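Local coordinates for protein aspartate aminotransferase (Leishmania major, PDB 4H51) that probably transfers the amino group between L-aspartate and 2-oxoglutarate as a homodimer, using pyridoxal 5'-phosphate as its cofactor, at residues B[166-170]-B[171-175]; B[178-181]-B[182-186]; B[210-213]-B[214-217]. All coordinates share one frame; numbering follows the deposited sequence. Where two conformers were deposited one is given.

In the fold
The three contacts follow one another along the chain in series, none nested in or crossing another. Interaction 1 closes the hairpin in which strand 162-169 turns back into the short edge strand 174-175 of the large mixed sheet. Helix 177-186 comes directly after, and interaction 2 lies within it; Asp183 OD2 accepts a hydrogen bond from Ala166 N and Met180 packs on Tyr167, which ties this helix back to the hairpin strand. After strand 192-196, interaction 3 falls in helix 209-221, about 12 Å centre to centre from interaction 2. The salt bridge Lys181-Glu214 and the packing of Met180 and Ile184 on Ile215 join these two helices.

Interaction 1 of 3, residues B[166-170]-B[171-175]; sequences AYYDP and KTVSL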
ATOM      1  N   ALA B 166       3.366  -9.873 -29.642  1.00 12.84           N
ATOM      2  CA  ALA B 166       3.412 -11.302 -29.840  1.00 13.23           C
ATOM      3  C   ALA B 166       4.450 -11.913 -28.907  1.00 13.06           C
ATOM      4  O   ALA B 166       5.526 -11.376 -28.736  1.00 13.33           O
ATOM      5  CB  ALA B 166       3.759 -11.604 -31.298  1.00 14.11           C
ATOM      6  N   TYR B 167       4.132 -13.039 -28.306  1.00 13.67           N
ATOM      7  CA  TYR B 167       5.012 -13.620 -27.319  1.00 13.61           C
ATOM      8  C   TYR B 167       4.876 -15.130 -27.332  1.00 15.01           C
ATOM      9  O   TYR B 167       5.797 -15.820 -27.797  1.00 16.71           O
ATOM     10  CB  TYR B 167       4.758 -13.005 -25.925  1.00 12.67           C
ATOM     11  CG  TYR B 167       5.793 -13.476 -24.934  1.00 12.49           C
ATOM     12  CD1 TYR B 167       7.066 -12.939 -24.969  1.00 12.63           C
ATOM     13  CD2 TYR B 167       5.541 -14.509 -24.040  1.00 12.07           C
ATOM     14  CE1 TYR B 167       8.067 -13.395 -24.136  1.00 12.83           C
ATOM     15  CE2 TYR B 167       6.532 -14.943 -23.174  1.00 12.04           C
ATOM     16  CZ  TYR B 167       7.800 -14.382 -23.221  1.00 12.45           C
ATOM     17  OH  TYR B 167       8.863 -14.797 -22.399  1.00 12.83           O
ATOM     18  N   TYR B 168       3.753 -15.650 -26.852  1.00 15.85           N
ATOM     19  CA  TYR B 168       3.569 -17.112 -26.756  1.00 17.52           C
ATOM     20  C   TYR B 168       2.801 -17.636 -27.954  1.00 17.72           C
ATOM     21  O   TYR B 168       1.806 -17.047 -28.346  1.00 17.12           O
ATOM     22  CB  TYR B 168       2.805 -17.463 -25.497  1.00 18.80           C
ATOM     23  CG  TYR B 168       2.805 -18.930 -25.188  1.00 20.19           C
ATOM     24  CD1 TYR B 168       4.002 -19.592 -24.899  1.00 21.36           C
ATOM     25  CD2 TYR B 168       1.640 -19.650 -25.170  1.00 21.57           C
ATOM     26  CE1 TYR B 168       4.028 -20.937 -24.611  1.00 21.80           C
ATOM     27  CE2 TYR B 168       1.645 -21.005 -24.878  1.00 21.23           C
ATOM     28  CZ  TYR B 168       2.837 -21.640 -24.598  1.00 22.53           C
ATOM     29  OH  TYR B 168       2.890 -22.990 -24.308  1.00 22.80           O
ATOM     30  N   ASP B 169       3.303 -18.721 -28.527  1.00 19.02           N
ATOM     31  CA  ASP B 169       2.630 -19.434 -29.601  1.00 20.68           C
ATOM     32  C   ASP B 169       2.077 -20.789 -29.099  1.00 20.87           C
ATOM     33  O   ASP B 169       2.804 -21.725 -28.918  1.00 19.87           O
ATOM     34  CB  ASP B 169       3.620 -19.668 -30.718  1.00 22.02           C
ATOM     35  CG  ASP B 169       2.967 -20.243 -31.932  1.00 25.66           C
ATOM     36  OD1 ASP B 169       1.748 -20.488 -31.880  1.00 25.72           O
ATOM     37  OD2 ASP B 169       3.673 -20.433 -32.932  1.00 29.02           O
ATOM     38  N   PRO B 170       0.776 -20.889 -28.915  1.00 23.71           N
ATOM     39  CA  PRO B 170       0.182 -22.119 -28.366  1.00 26.40           C
ATOM     40  C   PRO B 170       0.469 -23.341 -29.255  1.00 28.23           C
ATOM     41  O   PRO B 170       0.670 -24.456 -28.748  1.00 29.06           O
ATOM     42  CB  PRO B 170      -1.313 -21.810 -28.381  1.00 26.45           C
ATOM     43  CG  PRO B 170      -1.392 -20.324 -28.413  1.00 27.22           C
ATOM     44  CD  PRO B 170      -0.232 -19.885 -29.246  1.00 24.41           C
ATOM     45  N   LYS B 171       0.564 -23.121 -30.557  1.00 28.04           N
ATOM     46  CA  LYS B 171       0.863 -24.238 -31.483  1.00 29.80           C
ATOM     47  C   LYS B 171       2.237 -24.874 -31.253  1.00 29.43           C
ATOM     48  O   LYS B 171       2.382 -26.082 -31.409  1.00 29.38           O
ATOM     49  CB  LYS B 171       0.746 -23.774 -32.928  1.00 31.71           C
ATOM     50  CG  LYS B 171      -0.649 -23.291 -33.278  1.00 35.05           C
ATOM     51  CD  LYS B 171      -0.848 -23.175 -34.778  1.00 37.70           C
ATOM     52  CE  LYS B 171      -2.255 -22.696 -35.114  1.00 39.37           C
ATOM     53  NZ  LYS B 171      -2.311 -22.101 -36.474  1.00 42.75           N
ATOM     54  N   THR B 172       3.244 -24.091 -30.867  1.00 26.20           N
ATOM     55  CA  THR B 172       4.589 -24.640 -30.655  1.00 26.60           C
ATOM     56  C   THR B 172       4.988 -24.686 -29.171  1.00 25.70           C
ATOM     57  O   THR B 172       6.110 -25.076 -28.870  1.00 28.63           O
ATOM     58  CB  THR B 172       5.622 -23.777 -31.375  1.00 27.28           C
ATOM     59  OG1 THR B 172       5.415 -22.424 -30.946  1.00 26.15           O
ATOM     60  CG2 THR B 172       5.496 -23.905 -32.883  1.00 27.60           C
ATOM     61  N   VAL B 173       4.080 -24.296 -28.275  1.00 25.10           N
ATOM     62  CA  VAL B 173       4.374 -24.118 -26.836  1.00 26.94           C
ATOM     63  C   VAL B 173       5.726 -23.435 -26.640  1.00 26.71           C
ATOM     64  O   VAL B 173       6.604 -23.907 -25.906  1.00 29.03           O
ATOM     65  CB  VAL B 173       4.329 -25.461 -26.083  1.00 27.33           C
ATOM     66  CG1 VAL B 173       2.931 -26.026 -26.167  1.00 27.93           C
ATOM     67  CG2 VAL B 173       5.364 -26.439 -26.651  1.00 28.78           C
ATOM     68  N   SER B 174       5.932 -22.344 -27.367  1.00 24.02           N
ATOM     69  CA  SER B 174       7.236 -21.728 -27.387  1.00 23.12           C
ATOM     70  C   SER B 174       7.034 -20.270 -27.714  1.00 21.83           C
ATOM     71  O   SER B 174       5.915 -19.856 -28.081  1.00 20.85           O
ATOM     72  CB  SER B 174       8.177 -22.394 -28.402  1.00 23.99           C
ATOM     73  OG  SER B 174       7.905 -22.010 -29.763  1.00 26.27           O
ATOM     74  N   LEU B 175       8.125 -19.512 -27.641  1.00 20.53           N
ATOM     75  CA  LEU B 175       8.088 -18.103 -27.995  1.00 20.70           C
ATOM     76  C   LEU B 175       7.979 -17.901 -29.498  1.00 19.62           C
ATOM     77  O   LEU B 175       8.773 -18.415 -30.250  1.00 20.05           O
ATOM     78  CB  LEU B 175       9.350 -17.373 -27.488  1.00 21.67           C
ATOM     79  CG  LEU B 175       9.148 -16.467 -26.312  1.00 23.11           C
ATOM     80  CD1 LEU B 175       8.512 -17.297 -25.209  1.00 24.02           C
ATOM     81  CD2 LEU B 175      10.478 -15.825 -25.873  1.00 22.75           C
TER
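Leu175 lays its CD1 methyl over one face of the Tyr167 ring, 3.9 Å from the ring centroid and displaced toward the rim, a CH-pi contact. This is the close-packed end of the hairpin. The Tyr167 hydroxyl is hydrogen-bonded to Val205 O, His200 stacks on the ring, and Leu175 CA lies 3.2 Å from Tyr167 O in a CA-H...O contact. Next along, the ring of Tyr168 runs beside Val173, OH 3.4 Å from Val173 CB.

The turn is looser and faces solvent, with Pro170, Lys171 and Thr172 exposed. Asp169 N donates to Ser174 O at 2.9 Å, and since Val173 and Ser174 both face Asp169, the strand pair carries a G1 beta bulge. CG of Asp169 stands anti to its own N (chi1 -173°), which brings OD1 to 3.2 Å from Lys171 N; that N-H arrives from above the carboxylate plane. Thr172 N donates to Asp169 O at 3.1 Å, while Thr172 OG1 and Ser174 OG share a hydrogen bond of 2.8 Å. Asp169 thus accepts turn N-H groups through both its side chain and its carbonyl, so the exposed turn is probably shaped by polar bonds, and the tyrosine end mainly by ring and methyl packing.

Interaction 2 of 3, residues B[178-181]-B[182-186]; sequences EGMK and KDILA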
ATOM      1  N   GLU B 178       9.993 -14.310 -33.703  1.00 18.21           N
ATOM      2  CA  GLU B 178       9.941 -13.445 -34.897  1.00 19.40           C
ATOM      3  C   GLU B 178       8.801 -12.408 -34.792  1.00 17.93           C
ATOM      4  O   GLU B 178       8.981 -11.260 -35.151  1.00 17.39           O
ATOM      5  CB  GLU B 178       9.852 -14.278 -36.200  1.00 21.89           C
ATOM      6  CG  GLU B 178      11.122 -15.121 -36.460  1.00 24.87           C
ATOM      7  CD  GLU B 178      12.424 -14.305 -36.532  1.00 27.37           C
ATOM      8  OE1 GLU B 178      12.471 -13.282 -37.243  1.00 30.30           O
ATOM      9  OE2 GLU B 178      13.414 -14.657 -35.854  1.00 30.68           O
ATOM     10  N   GLY B 179       7.671 -12.813 -34.236  1.00 17.16           N
ATOM     11  CA  GLY B 179       6.544 -11.942 -34.065  1.00 16.78           C
ATOM     12  C   GLY B 179       6.840 -10.884 -33.013  1.00 16.07           C
ATOM     13  O   GLY B 179       6.463  -9.710 -33.181  1.00 16.57           O
ATOM     14  N   MET B 180       7.533 -11.293 -31.968  1.00 15.23           N
ATOM     15  CA  MET B 180       7.922 -10.380 -30.900  1.00 14.77           C
ATOM     16  C   MET B 180       8.806  -9.277 -31.437  1.00 14.93           C
ATOM     17  O   MET B 180       8.552  -8.104 -31.203  1.00 14.15           O
ATOM     18  CB  MET B 180       8.628 -11.107 -29.763  1.00 14.43           C
ATOM     19  CG  MET B 180       8.981 -10.181 -28.601  1.00 14.48           C
ATOM     20  SD  MET B 180       9.651 -11.131 -27.213  1.00 14.13           S
ATOM     21  CE  MET B 180       9.818  -9.887 -25.930  1.00 14.66           C
ATOM     22  N   LYS B 181       9.833  -9.670 -32.185  1.00 16.20           N
ATOM     23  CA  LYS B 181      10.724  -8.688 -32.790  1.00 17.33           C
ATOM     24  C   LYS B 181       9.954  -7.760 -33.730  1.00 17.32           C
ATOM     25  O   LYS B 181      10.188  -6.550 -33.736  1.00 17.09           O
ATOM     26  CB  LYS B 181      11.860  -9.373 -33.525  1.00 18.05           C
ATOM     27  CG  LYS B 181      12.853 -10.046 -32.579  1.00 19.08           C
ATOM     28  CD  LYS B 181      14.113 -10.596 -33.263  1.00 21.38           C
ATOM     29  CE  LYS B 181      13.836 -11.786 -34.164  1.00 22.80           C
ATOM     30  NZ  LYS B 181      15.067 -12.193 -34.922  1.00 25.55           N
ATOM     31  N   LYS B 182       9.073  -8.342 -34.546  1.00 18.04           N
ATOM     32  CA  LYS B 182       8.260  -7.571 -35.466  1.00 19.20           C
ATOM     33  C   LYS B 182       7.466  -6.504 -34.700  1.00 17.78           C
ATOM     34  O   LYS B 182       7.442  -5.369 -35.104  1.00 17.24           O
ATOM     35  CB  LYS B 182       7.326  -8.508 -36.213  1.00 21.36           C
ATOM     36  CG  LYS B 182       6.422  -7.856 -37.249  1.00 24.86           C
ATOM     37  CD  LYS B 182       5.922  -8.928 -38.227  1.00 27.82           C
ATOM     38  CE  LYS B 182       4.512  -8.666 -38.719  1.00 31.22           C
ATOM     39  NZ  LYS B 182       4.461  -7.389 -39.483  1.00 33.81           N
ATOM     40  N   ASP B 183       6.809  -6.889 -33.612  1.00 16.83           N
ATOM     41  CA  ASP B 183       6.006  -5.923 -32.868  1.00 16.56           C
ATOM     42  C   ASP B 183       6.845  -4.821 -32.155  1.00 15.68           C
ATOM     43  O   ASP B 183       6.425  -3.648 -32.064  1.00 15.81           O
ATOM     44  CB  ASP B 183       5.099  -6.669 -31.877  1.00 17.33           C
ATOM     45  CG  ASP B 183       3.949  -7.414 -32.560  1.00 18.87           C
ATOM     46  OD1 ASP B 183       3.735  -7.273 -33.813  1.00 22.23           O
ATOM     47  OD2 ASP B 183       3.296  -8.233 -31.857  1.00 16.91           O
ATOM     48  N   ILE B 184       8.015  -5.195 -31.638  1.00 14.43           N
ATOM     49  CA  ILE B 184       8.955  -4.231 -31.031  1.00 13.84           C
ATOM     50  C   ILE B 184       9.335  -3.205 -32.084  1.00 14.37           C
ATOM     51  O   ILE B 184       9.377  -2.042 -31.821  1.00 13.88           O
ATOM     52  CB  ILE B 184      10.217  -4.947 -30.456  1.00 13.60           C
ATOM     53  CG1 ILE B 184       9.839  -5.832 -29.265  1.00 12.94           C
ATOM     54  CG2 ILE B 184      11.318  -3.961 -29.989  1.00 13.46           C
ATOM     55  CD1 ILE B 184      10.919  -6.870 -28.917  1.00 12.75           C
ATOM     56  N   LEU B 185       9.612  -3.679 -33.292  1.00 15.11           N
ATOM     57  CA  LEU B 185      10.060  -2.803 -34.373  1.00 15.82           C
ATOM     58  C   LEU B 185       8.889  -1.946 -34.925  1.00 16.54           C
ATOM     59  O   LEU B 185       9.086  -0.793 -35.339  1.00 17.30           O
ATOM     60  CB  LEU B 185      10.752  -3.645 -35.473  1.00 16.37           C
ATOM     61  CG  LEU B 185      12.219  -4.081 -35.211  1.00 16.34           C
ATOM     62  CD1 LEU B 185      12.707  -5.042 -36.294  1.00 17.14           C
ATOM     63  CD2 LEU B 185      13.067  -2.830 -35.143  1.00 16.97           C
ATOM     64  N   ALA B 186       7.688  -2.522 -34.964  1.00 16.39           N
ATOM     65  CA  ALA B 186       6.514  -1.854 -35.542  1.00 17.14           C
ATOM     66  C   ALA B 186       5.979  -0.746 -34.621  1.00 16.85           C
ATOM     67  O   ALA B 186       5.364   0.216 -35.061  1.00 18.00           O
ATOM     68  CB  ALA B 186       5.414  -2.869 -35.861  1.00 16.71           C
TER
HETATM   69  O   HOH W   1       3.924  -9.957 -34.775  1.00 30.67           O
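Met180 sets its CG against Ile184 by standing it anti to the backbone N (chi1 -177°), and the extended remainder carries the methyl CE on toward Ile215 of helix 209-221. In Ile184 the first torsion (-67°) places CG1 beside Met180 O, and the extended second torsion (163°) takes CD1 on to Met180 CG, 3.8 Å away. The two side chains, one turn apart, meet at an angle. Ile184 CG1 lies 3.3 Å from Met180 O, the carbonyl that accepts the N-H of Ile184 itself. The same i to i+4 pattern links Lys182 to Glu178, Asp183 to Gly179 and Leu185 to Lys181.

On another side of the helix, Gly179 O is held twice: Asp183 N donates to it at 2.9 Å, and a water donates to it at 3.0 Å. That water gives a second hydrogen bond to Asp183 OD1, 2.9 Å away, bridging carbonyl and carboxylate across one turn. The other oxygen, Asp183 OD2, accepts from Ala166 N. Lys181 bends at its third torsion and its NZ forms a salt bridge with Glu178 OE2 at 3.1 Å, met on the syn side of the carboxylate and somewhat out of its plane. NZ also forms a salt bridge with Glu214 OE1 of helix 209-221; two carboxylates share this ammonium, which probably favours its charged form.

Met180 packs on both neighbours, on Tyr165 and Tyr167 of strand 162-169 and on Ile215 of helix 209-221; Asp183 adds to the strand side at Tyr165, Ile184 to the helix side at Leu218 and Met219.

Interaction 3 of 3, residues B[210-213]-B[214-217]; sequences EQWN and EIAS
Ile215 meets Trp212, and Glu214 the backbone of Glu210 and Gln211, on helix 209-221, the connecting helix of the beta-alpha-beta unit formed with strands 192-196 and 225-230. In Ile215 the first torsion (-66°) sets CG1 beside Gln211 O, 3.2 Å away, the carbonyl that also takes the N-H of Ile215 at 2.8 Å. The second torsion (160°) then takes CD1 to Trp212 CE3, at 3.7 Å, on the six-membered part of the indole. Both residues are buried: Pro207 touches each, Ala246 of helix 245-252 meets Trp212, and Met180 of helix 177-186 reaches Ile215.

Glu214 and Asn213 leave the helix on different flanks. Glu214 heads toward helix 177-186, where it touches Phe177; its CB lies 3.6 Å from Gln211 O and its CG 3.8 Å from Glu210 O, and the extended chain carries OE1 to a salt bridge with Lys181. Asn213 turns toward helix 245-252, where it touches Leu249, and its carbonyl takes the N-H of Ser217 at 3.1 Å. Ser217 OG is hydrogen-bonded to Arg253, which fastens the helix to the chain beyond helix 245-252. The CB methyl of Ala216 rests 3.6 Å from Asn213 O.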
ATOM      1  N   GLU B 210      20.265 -15.653 -25.546  1.00 15.40           N
ATOM      2  CA  GLU B 210      20.510 -15.133 -26.877  1.00 16.00           C
ATOM      3  C   GLU B 210      19.343 -14.243 -27.326  1.00 15.08           C
ATOM      4  O   GLU B 210      19.567 -13.146 -27.838  1.00 15.25           O
ATOM      5  CB  GLU B 210      20.788 -16.243 -27.932  1.00 17.30           C
ATOM      6  CG  GLU B 210      22.061 -17.071 -27.665  1.00 18.33           C
ATOM      7  CD  GLU B 210      21.897 -18.207 -26.629  1.00 18.87           C
ATOM      8  OE1 GLU B 210      20.782 -18.420 -26.071  1.00 18.62           O
ATOM      9  OE2 GLU B 210      22.907 -18.938 -26.396  1.00 20.53           O
ATOM     10  N   GLN B 211      18.113 -14.694 -27.128  1.00 14.27           N
ATOM     11  CA  GLN B 211      16.921 -13.837 -27.430  1.00 14.06           C
ATOM     12  C   GLN B 211      16.924 -12.547 -26.632  1.00 13.48           C
ATOM     13  O   GLN B 211      16.646 -11.469 -27.173  1.00 13.48           O
ATOM     14  CB  GLN B 211      15.629 -14.635 -27.200  1.00 13.58           C
ATOM     15  CG  GLN B 211      15.490 -15.706 -28.278  1.00 14.18           C
ATOM     16  CD  GLN B 211      14.428 -16.749 -27.991  1.00 13.61           C
ATOM     17  OE1 GLN B 211      14.079 -17.036 -26.856  1.00 13.20           O
ATOM     18  NE2 GLN B 211      13.933 -17.343 -29.057  1.00 14.08           N
ATOM     19  N   TRP B 212      17.293 -12.621 -25.354  1.00 13.32           N
ATOM     20  CA  TRP B 212      17.393 -11.397 -24.555  1.00 12.97           C
ATOM     21  C   TRP B 212      18.356 -10.404 -25.125  1.00 13.65           C
ATOM     22  O   TRP B 212      18.080  -9.212 -25.079  1.00 13.05           O
ATOM     23  CB  TRP B 212      17.797 -11.646 -23.124  1.00 12.61           C
ATOM     24  CG  TRP B 212      16.683 -12.096 -22.223  1.00 12.20           C
ATOM     25  CD1 TRP B 212      16.650 -13.246 -21.455  1.00 12.36           C
ATOM     26  CD2 TRP B 212      15.448 -11.402 -21.921  1.00 11.55           C
ATOM     27  NE1 TRP B 212      15.495 -13.304 -20.728  1.00 11.99           N
ATOM     28  CE2 TRP B 212      14.725 -12.231 -20.987  1.00 11.64           C
ATOM     29  CE3 TRP B 212      14.889 -10.203 -22.322  1.00 11.55           C
ATOM     30  CZ2 TRP B 212      13.496 -11.852 -20.472  1.00 10.71           C
ATOM     31  CZ3 TRP B 212      13.649  -9.851 -21.818  1.00 11.12           C
ATOM     32  CH2 TRP B 212      12.991 -10.632 -20.899  1.00 10.82           C
ATOM     33  N   ASN B 213      19.529 -10.859 -25.588  1.00 14.70           N
ATOM     34  CA  ASN B 213      20.481  -9.928 -26.188  0.70 15.52           C
ATOM     35  C   ASN B 213      19.881  -9.244 -27.425  1.00 15.96           C
ATOM     36  O   ASN B 213      20.054  -8.006 -27.624  1.00 15.69           O
ATOM     37  CB  ASN B 213      21.794 -10.656 -26.534  0.70 16.58           C
ATOM     38  CG  ASN B 213      22.961  -9.693 -26.813  0.70 17.53           C
ATOM     39  OD1 ASN B 213      23.239  -8.781 -26.034  0.70 18.03           O
ATOM     40  ND2 ASN B 213      23.686  -9.941 -27.895  0.70 18.69           N
ATOM     41  N   GLU B 214      19.154 -10.001 -28.247  1.00 16.11           N
ATOM     42  CA  GLU B 214      18.512  -9.401 -29.439  1.00 17.37           C
ATOM     43  C   GLU B 214      17.421  -8.417 -29.028  1.00 16.15           C
ATOM     44  O   GLU B 214      17.304  -7.367 -29.624  1.00 15.53           O
ATOM     45  CB  GLU B 214      17.898 -10.437 -30.339  1.00 19.73           C
ATOM     46  CG  GLU B 214      18.911 -11.277 -31.097  1.00 24.14           C
ATOM     47  CD  GLU B 214      18.251 -12.087 -32.224  1.00 28.01           C
ATOM     48  OE1 GLU B 214      17.482 -11.520 -33.038  1.00 31.48           O
ATOM     49  OE2 GLU B 214      18.479 -13.314 -32.284  1.00 34.84           O
ATOM     50  N   ILE B 215      16.684  -8.733 -27.957  1.00 14.84           N
ATOM     51  CA  ILE B 215      15.622  -7.824 -27.499  1.00 14.09           C
ATOM     52  C   ILE B 215      16.242  -6.527 -26.988  1.00 13.88           C
ATOM     53  O   ILE B 215      15.721  -5.436 -27.249  1.00 13.74           O
ATOM     54  CB  ILE B 215      14.787  -8.444 -26.387  1.00 13.56           C
ATOM     55  CG1 ILE B 215      13.999  -9.644 -26.902  1.00 13.36           C
ATOM     56  CG2 ILE B 215      13.774  -7.407 -25.835  1.00 13.17           C
ATOM     57  CD1 ILE B 215      13.550 -10.563 -25.787  1.00 12.77           C
ATOM     58  N   ALA B 216      17.360  -6.626 -26.266  1.00 13.98           N
ATOM     59  CA  ALA B 216      18.063  -5.404 -25.819  1.00 14.03           C
ATOM     60  C   ALA B 216      18.466  -4.533 -27.005  1.00 14.50           C
ATOM     61  O   ALA B 216      18.279  -3.328 -26.954  1.00 14.45           O
ATOM     62  CB  ALA B 216      19.266  -5.715 -24.954  1.00 14.73           C
ATOM     63  N   SER B 217      19.055  -5.115 -28.038  1.00 14.79           N
ATOM     64  CA  SER B 217      19.448  -4.344 -29.214  1.00 15.74           C
ATOM     65  C   SER B 217      18.272  -3.582 -29.849  1.00 15.58           C
ATOM     66  O   SER B 217      18.419  -2.436 -30.269  1.00 16.33           O
ATOM     67  CB  SER B 217      20.047  -5.261 -30.279  1.00 16.29           C
ATOM     68  OG  SER B 217      21.227  -5.817 -29.798  1.00 16.70           O
TER